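Local structure of gamma-glutamyltranspeptidase (Ggt) (Helicobacter pylori 26695, 5BPK) at residues K164-G169 against K218-I223; K229-G234 against E238-D243. The protein probably transfers or hydrolyses gamma-glutamyl groups of compounds such as glutathione, as a gamma-glutamyltranspeptidase of the Ntn-hydrolase class. One frame throughout, in Å; residues are numbered along the deposited sequence.

Contact 1. Residues K164-G169 against K218-I223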
# COMPACT_ATOMS: atom_id res chain seq x y z
N LYS A 164 -1.31 -21.71 -12.83
CA LYS A 164 -2.10 -21.95 -14.04
C LYS A 164 -2.10 -20.72 -14.96
O LYS A 164 -1.93 -20.83 -16.17
CB LYS A 164 -3.55 -22.31 -13.69
CG LYS A 164 -4.37 -22.83 -14.85
CD LYS A 164 -5.81 -23.09 -14.45
CE LYS A 164 -6.55 -23.90 -15.51
NZ LYS A 164 -7.75 -24.59 -14.94
N LEU A 165 -2.29 -19.54 -14.37
CA LEU A 165 -2.31 -18.30 -15.12
C LEU A 165 -0.93 -17.94 -15.69
O LEU A 165 -0.85 -17.37 -16.77
CB LEU A 165 -2.85 -17.15 -14.26
CG LEU A 165 -4.37 -17.22 -14.06
CD1 LEU A 165 -4.83 -16.47 -12.82
CD2 LEU A 165 -5.12 -16.73 -15.30
N ALA A 166 0.13 -18.25 -14.96
CA ALA A 166 1.48 -18.01 -15.46
C ALA A 166 1.81 -18.93 -16.64
O ALA A 166 2.35 -18.49 -17.65
CB ALA A 166 2.52 -18.16 -14.35
N GLU A 167 1.46 -20.20 -16.50
CA GLU A 167 1.77 -21.19 -17.53
C GLU A 167 0.93 -21.03 -18.80
O GLU A 167 1.45 -21.16 -19.91
CB GLU A 167 1.57 -22.61 -16.98
CG GLU A 167 2.56 -23.03 -15.93
CD GLU A 167 2.30 -24.44 -15.40
OE1 GLU A 167 1.19 -24.96 -15.60
OE2 GLU A 167 3.22 -25.02 -14.79
N ASN A 168 -0.37 -20.79 -18.64
CA ASN A 168 -1.30 -20.79 -19.77
C ASN A 168 -1.56 -19.39 -20.31
O ASN A 168 -1.98 -19.23 -21.46
CB ASN A 168 -2.63 -21.44 -19.36
CG ASN A 168 -2.47 -22.86 -18.82
OD1 ASN A 168 -1.53 -23.57 -19.17
ND2 ASN A 168 -3.41 -23.27 -17.98
N GLY A 169 -1.31 -18.39 -19.47
CA GLY A 169 -1.47 -17.01 -19.85
C GLY A 169 -2.85 -16.41 -19.64
O GLY A 169 -3.81 -17.10 -19.27
N LYS A 218 7.80 -21.40 -13.23
CA LYS A 218 8.87 -22.19 -12.63
C LYS A 218 9.15 -21.75 -11.19
O LYS A 218 9.28 -22.56 -10.29
CB LYS A 218 10.17 -22.09 -13.45
CG LYS A 218 10.41 -23.20 -14.44
CD LYS A 218 11.83 -23.13 -15.03
CE LYS A 218 12.91 -23.62 -14.06
NZ LYS A 218 14.30 -23.38 -14.59
N THR A 219 9.25 -20.44 -10.98
CA THR A 219 9.52 -19.91 -9.65
C THR A 219 8.39 -20.23 -8.67
O THR A 219 8.63 -20.66 -7.53
CB THR A 219 9.78 -18.41 -9.69
OG1 THR A 219 10.87 -18.15 -10.59
CG2 THR A 219 10.11 -17.88 -8.31
N LEU A 220 7.15 -20.02 -9.12
CA LEU A 220 5.97 -20.33 -8.32
C LEU A 220 5.91 -21.82 -7.99
O LEU A 220 5.52 -22.20 -6.88
CB LEU A 220 4.70 -19.89 -9.04
CG LEU A 220 4.52 -18.37 -9.19
CD1 LEU A 220 3.28 -18.07 -10.00
CD2 LEU A 220 4.47 -17.67 -7.84
N ASN A 221 6.33 -22.65 -8.93
CA ASN A 221 6.37 -24.10 -8.68
C ASN A 221 7.41 -24.50 -7.62
O ASN A 221 7.17 -25.43 -6.86
CB ASN A 221 6.59 -24.87 -9.99
CG ASN A 221 5.29 -25.33 -10.62
OD1 ASN A 221 4.55 -26.11 -10.02
ND2 ASN A 221 5.01 -24.87 -11.84
N GLN A 222 8.54 -23.80 -7.59
CA GLN A 222 9.53 -23.99 -6.53
C GLN A 222 8.94 -23.65 -5.16
O GLN A 222 9.17 -24.36 -4.17
CB GLN A 222 10.79 -23.14 -6.77
CG GLN A 222 11.71 -23.68 -7.84
CD GLN A 222 12.20 -25.09 -7.51
OE1 GLN A 222 11.72 -26.07 -8.08
NE2 GLN A 222 13.12 -25.20 -6.56
N ILE A 223 8.16 -22.58 -5.12
CA ILE A 223 7.50 -22.15 -3.90
C ILE A 223 6.44 -23.18 -3.50
O ILE A 223 6.36 -23.56 -2.33
CB ILE A 223 6.91 -20.73 -4.05
CG1 ILE A 223 8.04 -19.72 -4.30
CG2 ILE A 223 6.10 -20.35 -2.81
CD1 ILE A 223 7.58 -18.36 -4.87
O HOH W 1 6.50 -24.39 -14.32
O HOH W 2 2.77 -26.84 -13.21
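The Ala166 and Leu220 CA atoms lie 8.7 Å apart, and the Glu167 and Lys218 CA atoms are separated by the same 8.7 Å. One partner number rises as the other falls, so the final turn of helix 155-168 runs roughly antiparallel to the middle of helix 214-226. Gly169, with positive phi, is where the first helix gives up helical angles.

Only two side-chain pairs bridge this spacing. On the buried side Ala166 and Leu220 both point across the interface, and the Ala166 CB meets one branch of the leucine, CD1, at 4.4 Å, a loose apolar contact. Val74 of helix 61-75 touches both residues and closes the layer beneath them.

Near the surface Glu167 reaches over by its length: CG stands anti to the carbonyl carbon (chi1 -69°) and the chain beyond is extended, carrying the carboxylate toward Asn221. The two side chains meet nearly at right angles, their carboxylate and amide planes 36° apart. Asn221 ND2 gives Glu167 OE2 a weak hydrogen bond of 3.5 Å, bent to 136° at the hydrogen. Two waters also lie between these atoms, one of them through weak bonds only. Asn221 ND2 also makes a weak bond to Ala217 O, within its own helix.

The contact thus pairs the end of helix 155-168 with helix 214-226 over helix 61-75, in the helical part of this Ntn-hydrolase chain.

Contact 2. Residues K229-G234 against E238-D243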
# COMPACT_ATOMS: atom_id res chain seq x y z
N LYS A 229 11.31 -21.33 1.24
CA LYS A 229 12.69 -21.71 0.94
C LYS A 229 12.96 -21.89 -0.56
O LYS A 229 14.10 -21.78 -1.01
CB LYS A 229 13.09 -22.97 1.72
CG LYS A 229 13.38 -22.70 3.19
N GLY A 230 11.90 -22.15 -1.34
CA GLY A 230 12.00 -22.22 -2.80
C GLY A 230 12.28 -20.88 -3.47
O GLY A 230 12.69 -20.83 -4.64
N PHE A 231 12.06 -19.80 -2.73
CA PHE A 231 12.40 -18.46 -3.18
C PHE A 231 13.71 -17.97 -2.56
O PHE A 231 14.56 -17.42 -3.27
CB PHE A 231 11.26 -17.48 -2.83
CG PHE A 231 11.49 -16.07 -3.33
CD1 PHE A 231 11.06 -15.70 -4.59
CD2 PHE A 231 12.14 -15.12 -2.54
CE1 PHE A 231 11.26 -14.40 -5.06
CE2 PHE A 231 12.34 -13.81 -3.01
CZ PHE A 231 11.91 -13.46 -4.27
N TYR A 232 13.84 -18.14 -1.24
CA TYR A 232 14.94 -17.54 -0.47
C TYR A 232 16.22 -18.39 -0.41
O TYR A 232 17.25 -17.90 0.08
CB TYR A 232 14.48 -17.18 0.96
CG TYR A 232 13.42 -16.08 0.97
CD1 TYR A 232 13.79 -14.73 0.87
CD2 TYR A 232 12.07 -16.39 1.04
CE1 TYR A 232 12.82 -13.72 0.85
CE2 TYR A 232 11.09 -15.40 1.02
CZ TYR A 232 11.47 -14.07 0.92
OH TYR A 232 10.52 -13.09 0.88
N GLN A 233 16.16 -19.63 -0.89
CA GLN A 233 17.31 -20.53 -0.95
C GLN A 233 17.31 -21.29 -2.28
O GLN A 233 16.44 -21.09 -3.13
CB GLN A 233 17.28 -21.50 0.24
CG GLN A 233 17.33 -20.82 1.62
CD GLN A 233 17.38 -21.82 2.77
OE1 GLN A 233 17.91 -22.92 2.63
NE2 GLN A 233 16.85 -21.42 3.92
N GLY A 234 18.29 -22.17 -2.47
CA GLY A 234 18.32 -23.01 -3.67
C GLY A 234 18.47 -22.25 -4.98
O GLY A 234 19.08 -21.18 -5.03
N GLU A 238 20.00 -18.51 -6.08
CA GLU A 238 21.18 -18.51 -6.94
C GLU A 238 20.98 -17.56 -8.15
O GLU A 238 21.87 -16.78 -8.49
CB GLU A 238 21.51 -19.93 -7.41
CG GLU A 238 22.97 -20.13 -7.80
CD GLU A 238 23.91 -20.14 -6.59
OE1 GLU A 238 23.65 -20.90 -5.63
OE2 GLU A 238 24.89 -19.38 -6.59
N LEU A 239 19.81 -17.63 -8.78
CA LEU A 239 19.49 -16.74 -9.90
C LEU A 239 19.48 -15.27 -9.47
O LEU A 239 19.91 -14.40 -10.22
CB LEU A 239 18.11 -17.09 -10.50
CG LEU A 239 17.96 -18.42 -11.24
CD1 LEU A 239 16.51 -18.66 -11.60
CD2 LEU A 239 18.83 -18.41 -12.50
N ILE A 240 18.98 -15.00 -8.27
CA ILE A 240 18.92 -13.62 -7.78
C ILE A 240 20.35 -13.09 -7.58
O ILE A 240 20.70 -12.04 -8.09
CB ILE A 240 18.08 -13.50 -6.48
CG1 ILE A 240 16.62 -13.84 -6.78
CG2 ILE A 240 18.18 -12.08 -5.90
CD1 ILE A 240 15.77 -14.03 -5.54
N GLU A 241 21.18 -13.84 -6.86
CA GLU A 241 22.54 -13.38 -6.58
C GLU A 241 23.32 -13.19 -7.88
O GLU A 241 24.01 -12.19 -8.05
CB GLU A 241 23.29 -14.34 -5.65
CG GLU A 241 24.71 -13.86 -5.30
CD GLU A 241 25.45 -14.76 -4.33
OE1 GLU A 241 26.38 -15.47 -4.78
OE2 GLU A 241 25.13 -14.73 -3.12
N LYS A 242 23.18 -14.15 -8.79
CA LYS A 242 23.89 -14.10 -10.07
C LYS A 242 23.54 -12.85 -10.87
O LYS A 242 24.43 -12.12 -11.34
CB LYS A 242 23.57 -15.34 -10.90
CG LYS A 242 24.38 -15.41 -12.18
CD LYS A 242 24.00 -16.61 -13.01
CE LYS A 242 24.54 -16.43 -14.41
NZ LYS A 242 26.01 -16.15 -14.41
N ASP A 243 22.25 -12.60 -11.03
CA ASP A 243 21.78 -11.46 -11.81
C ASP A 243 22.18 -10.14 -11.13
O ASP A 243 22.52 -9.16 -11.80
CB ASP A 243 20.26 -11.54 -12.07
CG ASP A 243 19.86 -10.97 -13.42
OD1 ASP A 243 20.74 -10.88 -14.32
OD2 ASP A 243 18.67 -10.63 -13.58
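Phe231 and Ile240 are brought together by torsions on both sides: Phe231 places CG opposite its backbone N (chi1 -177°), and Ile240 sets CG1 opposite the carbonyl carbon (chi1 -65°) with CD1 extended beyond it. The methyl therefore arrives over one face of the phenylalanine ring, toward its far end, and Ile240 CD1 lies 4.1 Å from Phe231 CZ. The two side chains cross at about a right angle. Both ends converge: Ile240 reaches directly for the other segment, and Phe231, whose CB is not aimed there, comes nearer at its ring end.

The polar link is of another kind. Glu238 N donates to Gly234 O at 3.0 Å, with an N-H...O angle of 154° and the donor in the carbonyl plane: an i to i+4 backbone bond leading into the helix that carries Glu238. This is a tight link between two successive helices of the Ntn-hydrolase chain, in which helix 229-232 ends, Gln233 leaves helical angles, and Gly234 takes positive phi. Glu238 CB also rests 3.6 Å from Gly234 O, while its bent chain turns the carboxylate to a salt bridge with Lys253.

Beside the contact, Phe231 CD2 sits 3.5 Å above the plane of the Tyr232 ring, over its centre, so the phenylalanine presents an edge to its neighbour's face. Phe231 O is buried without a partner in the model. Phe35 of a second chain meets the Phe231 ring, and Ile30 of that chain packs on Ile240.

Followed from the N terminus, the chain completes contact 1 before it enters contact 2, so the two are in series and neither nest nor cross. Contact 1 spans 48 intervening residues, closing a long excursion of helices and short strands by returning helix 214-226 to helix 155-168. Contact 2 closes a much tighter loop, with three residues between its segments. Helix 214-226 is followed directly by helix 229-232, and the contacts meet there: Gln222 CB lies 3.7 Å from Gly230 O, and Ile223 CG1 lies 4.2 Å from Phe231 CB. With centres 16 Å apart, they link helix 155-168 through these consecutive helices to helix 234-246.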